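Local coordinates for protein probable glutathione S-transferase (Pseudomonas aeruginosa, PDB 6JWK) that probably isomerises maleylpyruvate or the related maleylacetoacetate with glutathione, as a dimeric zeta-class member of the glutathione S-transferase superfamily, at residues D126-Y131 with R175-D180. Numbering follows the deposited sequence.
Sequences DRQRWY and RRMGCD
A Schellman motif at the C-terminal end of helix 162-176, laid against the first turns of helix 124-149, joins two helices of the all-helical GST C-terminal domain and illustrates how a helix end can be seated on an aromatic ring. Gly178, with phi at 85°, leaves the helical path, and its N donates to Arg175 O at 3.0 Å. Just before it, the Met177 side chain sets out from the backbone toward helix 124-149. Tyr131 has CG anti to its backbone N (chi1 -159°), which carries the ring out to the second segment; with the ring turned about CB-CG, one face meets this methionine. Met177 CG sits almost exactly over the ring centre, 3.4 Å from the Tyr131 centroid and 8° off the normal, a CH-pi contact. Bends at chi2 and chi3 fold the rest of the thioether back over the ring: Met177 SD lies 4.5 Å from the Tyr131 centroid in a Met-aromatic contact, and CE returns to CG and CD2 of the tyrosine. The two side chains cross at about a right angle. Cys179 adds its sulfur obliquely, SG standing 4.1 Å from Tyr131 CD1, while also packing on Ala132 and Val135 farther along helix 124-149. Toward the start of that helix, the Gln128 side-chain amide approaches the carbonyl O of Met177. Trp130 faces away from this contact and meets Tyr115 of the second subunit. Separately, Arg129 NH2 and Asp126 OD1 form an intrahelical salt bridge at 2.6 Å. Between the two segments, then, the contacts that can be assigned are dispersion and sulfur-pi attraction around one buried ring, with no charged pair spanning them.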
ATOM      1  N   ASP B 126      25.451   7.104  -1.142  1.00 46.33           N
ATOM      2  CA  ASP B 126      24.296   7.671  -1.892  1.00 44.56           C
ATOM      3  C   ASP B 126      23.046   6.866  -1.524  1.00 34.89           C
ATOM      4  O   ASP B 126      21.995   7.481  -1.444  1.00 36.86           O
ATOM      5  CB  ASP B 126      24.581   7.739  -3.389  1.00 46.16           C
ATOM      6  CG  ASP B 126      25.646   8.771  -3.690  1.00 48.76           C
ATOM      7  OD1 ASP B 126      25.436   9.945  -3.326  1.00 46.81           O
ATOM      8  OD2 ASP B 126      26.682   8.377  -4.237  1.00 51.28           O
ATOM      9  N   ARG B 127      23.192   5.560  -1.306  1.00 33.75           N
ATOM     10  CA  ARG B 127      22.103   4.649  -0.853  1.00 39.65           C
ATOM     11  C   ARG B 127      21.550   5.137   0.489  1.00 46.12           C
ATOM     12  O   ARG B 127      20.316   5.373   0.545  1.00 43.12           O
ATOM     13  CB  ARG B 127      22.578   3.198  -0.763  1.00 41.62           C
ATOM     14  CG  ARG B 127      22.120   2.385  -1.960  1.00 52.49           C
ATOM     15  CD  ARG B 127      23.147   1.419  -2.459  1.00 54.39           C
ATOM     16  NE  ARG B 127      23.675   0.622  -1.372  1.00 57.98           N
ATOM     17  CZ  ARG B 127      24.906   0.149  -1.344  1.00 49.64           C
ATOM     18  NH1 ARG B 127      25.735   0.410  -2.332  1.00 50.66           N
ATOM     19  NH2 ARG B 127      25.309  -0.572  -0.329  1.00 54.48           N
ATOM     20  N   GLN B 128      22.425   5.253   1.505  1.00 41.58           N
ATOM     21  CA  GLN B 128      22.195   5.984   2.782  1.00 38.75           C
ATOM     22  C   GLN B 128      21.313   7.218   2.552  1.00 34.02           C
ATOM     23  O   GLN B 128      20.271   7.346   3.257  1.00 34.77           O
ATOM     24  CB  GLN B 128      23.543   6.415   3.379  1.00 46.42           C
ATOM     25  CG  GLN B 128      23.473   7.698   4.224  1.00 51.05           C
ATOM     26  CD  GLN B 128      22.668   7.309   5.417  1.00 45.34           C
ATOM     27  OE1 GLN B 128      22.564   6.118   5.671  1.00 52.92           O
ATOM     28  NE2 GLN B 128      22.031   8.254   6.071  1.00 46.38           N
ATOM     29  N   ARG B 129      21.731   8.157   1.696  1.00 32.29           N
ATOM     30  CA  ARG B 129      21.038   9.472   1.507  1.00 33.97           C
ATOM     31  C   ARG B 129      19.664   9.280   0.827  1.00 34.46           C
ATOM     32  O   ARG B 129      18.684  10.031   1.106  1.00 31.17           O
ATOM     33  CB  ARG B 129      21.890  10.428   0.657  1.00 38.87           C
ATOM     34  CG  ARG B 129      23.134  10.975   1.371  1.00 53.46           C
ATOM     35  CD  ARG B 129      24.075  11.894   0.575  1.00 57.45           C
ATOM     36  NE  ARG B 129      24.062  11.470  -0.817  1.00 76.20           N
ATOM     37  CZ  ARG B 129      23.349  12.034  -1.806  1.00 74.00           C
ATOM     38  NH1 ARG B 129      22.628  13.128  -1.593  1.00 74.29           N
ATOM     39  NH2 ARG B 129      23.374  11.494  -3.015  1.00 60.21           N
ATOM     40  N   TRP B 130      19.565   8.331  -0.094  1.00 31.26           N
ATOM     41  CA  TRP B 130      18.242   7.978  -0.681  1.00 31.72           C
ATOM     42  C   TRP B 130      17.318   7.535   0.462  1.00 25.03           C
ATOM     43  O   TRP B 130      16.215   8.058   0.538  1.00 28.41           O
ATOM     44  CB  TRP B 130      18.442   6.889  -1.745  1.00 35.33           C
ATOM     45  CG  TRP B 130      17.272   6.034  -2.108  1.00 35.24           C
ATOM     46  CD1 TRP B 130      16.781   4.952  -1.425  1.00 35.91           C
ATOM     47  CD2 TRP B 130      16.562   6.083  -3.352  1.00 33.15           C
ATOM     48  NE1 TRP B 130      15.771   4.363  -2.138  1.00 34.99           N
ATOM     49  CE2 TRP B 130      15.620   5.032  -3.327  1.00 35.05           C
ATOM     50  CE3 TRP B 130      16.610   6.931  -4.472  1.00 37.27           C
ATOM     51  CZ2 TRP B 130      14.736   4.813  -4.387  1.00 34.31           C
ATOM     52  CZ3 TRP B 130      15.735   6.705  -5.521  1.00 36.31           C
ATOM     53  CH2 TRP B 130      14.793   5.676  -5.459  1.00 31.55           C
ATOM     54  N   TYR B 131      17.770   6.572   1.264  1.00 28.15           N
ATOM     55  CA  TYR B 131      16.997   5.932   2.360  1.00 30.34           C
ATOM     56  C   TYR B 131      16.451   7.046   3.263  1.00 34.44           C
ATOM     57  O   TYR B 131      15.213   7.103   3.561  1.00 27.57           O
ATOM     58  CB  TYR B 131      17.860   4.891   3.071  1.00 29.77           C
ATOM     59  CG  TYR B 131      17.078   3.861   3.839  1.00 30.33           C
ATOM     60  CD1 TYR B 131      16.406   4.168   5.019  1.00 30.94           C
ATOM     61  CD2 TYR B 131      17.034   2.561   3.387  1.00 33.42           C
ATOM     62  CE1 TYR B 131      15.703   3.197   5.716  1.00 29.64           C
ATOM     63  CE2 TYR B 131      16.336   1.583   4.074  1.00 38.20           C
ATOM     64  CZ  TYR B 131      15.680   1.897   5.250  1.00 33.20           C
ATOM     65  OH  TYR B 131      15.002   0.876   5.873  1.00 38.16           O
ATOM     66  N   ARG B 175      16.216   3.497  11.959  1.00 24.25           N
ATOM     67  CA  ARG B 175      17.224   3.659  13.036  1.00 23.87           C
ATOM     68  C   ARG B 175      18.494   2.958  12.560  1.00 24.02           C
ATOM     69  O   ARG B 175      19.574   3.578  12.633  1.00 23.44           O
ATOM     70  CB  ARG B 175      16.737   3.052  14.353  1.00 24.26           C
ATOM     71  CG  ARG B 175      17.787   3.014  15.463  1.00 22.93           C
ATOM     72  CD  ARG B 175      17.175   2.607  16.809  1.00 22.37           C
ATOM     73  NE  ARG B 175      16.084   3.525  17.191  1.00 20.69           N
ATOM     74  CZ  ARG B 175      14.763   3.286  17.154  1.00 22.06           C
ATOM     75  NH1 ARG B 175      14.299   2.118  16.759  1.00 23.17           N
ATOM     76  NH2 ARG B 175      13.902   4.241  17.458  1.00 21.88           N
ATOM     77  N   ARG B 176      18.339   1.724  12.079  1.00 25.84           N
ATOM     78  CA  ARG B 176      19.453   0.854  11.647  1.00 28.28           C
ATOM     79  C   ARG B 176      20.175   1.501  10.452  1.00 27.56           C
ATOM     80  O   ARG B 176      21.393   1.267  10.306  1.00 28.64           O
ATOM     81  CB  ARG B 176      18.962  -0.557  11.350  1.00 32.57           C
ATOM     82  CG  ARG B 176      20.098  -1.553  11.199  1.00 42.90           C
ATOM     83  CD  ARG B 176      19.578  -2.975  11.110  1.00 55.28           C
ATOM     84  NE  ARG B 176      18.809  -3.119   9.881  1.00 64.46           N
ATOM     85  CZ  ARG B 176      17.476  -3.236   9.789  1.00 79.77           C
ATOM     86  NH1 ARG B 176      16.911  -3.337   8.597  1.00 88.54           N
ATOM     87  NH2 ARG B 176      16.705  -3.273  10.865  1.00 84.96           N
ATOM     88  N   MET B 177      19.494   2.301   9.635  1.00 25.63           N
ATOM     89  CA  MET B 177      20.140   2.938   8.448  1.00 27.84           C
ATOM     90  C   MET B 177      20.753   4.287   8.843  1.00 29.11           C
ATOM     91  O   MET B 177      21.186   5.041   7.951  1.00 31.29           O
ATOM     92  CB  MET B 177      19.130   3.113   7.302  1.00 28.53           C
ATOM     93  CG  MET B 177      18.888   1.844   6.546  1.00 30.59           C
ATOM     94  SD  MET B 177      20.401   1.166   5.802  1.00 34.82           S
ATOM     95  CE  MET B 177      20.752   2.561   4.733  1.00 31.71           C
ATOM     96  N   GLY B 178      20.736   4.653  10.124  1.00 25.77           N
ATOM     97  CA  GLY B 178      21.469   5.858  10.564  1.00 26.26           C
ATOM     98  C   GLY B 178      20.631   7.083  10.381  1.00 25.72           C
ATOM     99  O   GLY B 178      21.189   8.178  10.434  1.00 28.07           O
ATOM    100  N   CYS B 179      19.299   6.940  10.230  1.00 23.48           N
ATOM    101  CA  CYS B 179      18.435   8.128  10.051  1.00 24.33           C
ATOM    102  C   CYS B 179      18.294   8.892  11.370  1.00 24.47           C
ATOM    103  O   CYS B 179      18.205   8.269  12.446  1.00 25.36           O
ATOM    104  CB  CYS B 179      17.044   7.766   9.527  1.00 26.95           C
ATOM    105  SG  CYS B 179      17.129   6.921   7.931  1.00 29.23           S
ATOM    106  N   ASP B 180      18.159  10.194  11.249  1.00 23.83           N
ATOM    107  CA  ASP B 180      17.840  11.090  12.386  1.00 25.15           C
ATOM    108  C   ASP B 180      16.354  10.946  12.740  1.00 27.11           C
ATOM    109  O   ASP B 180      15.510  11.478  11.985  1.00 25.99           O
ATOM    110  CB  ASP B 180      18.163  12.542  12.008  1.00 25.18           C
ATOM    111  CG  ASP B 180      17.987  13.480  13.175  1.00 25.54           C
ATOM    112  OD1 ASP B 180      17.777  12.964  14.284  1.00 26.12           O
ATOM    113  OD2 ASP B 180      17.942  14.678  12.951  1.00 28.70           O
TER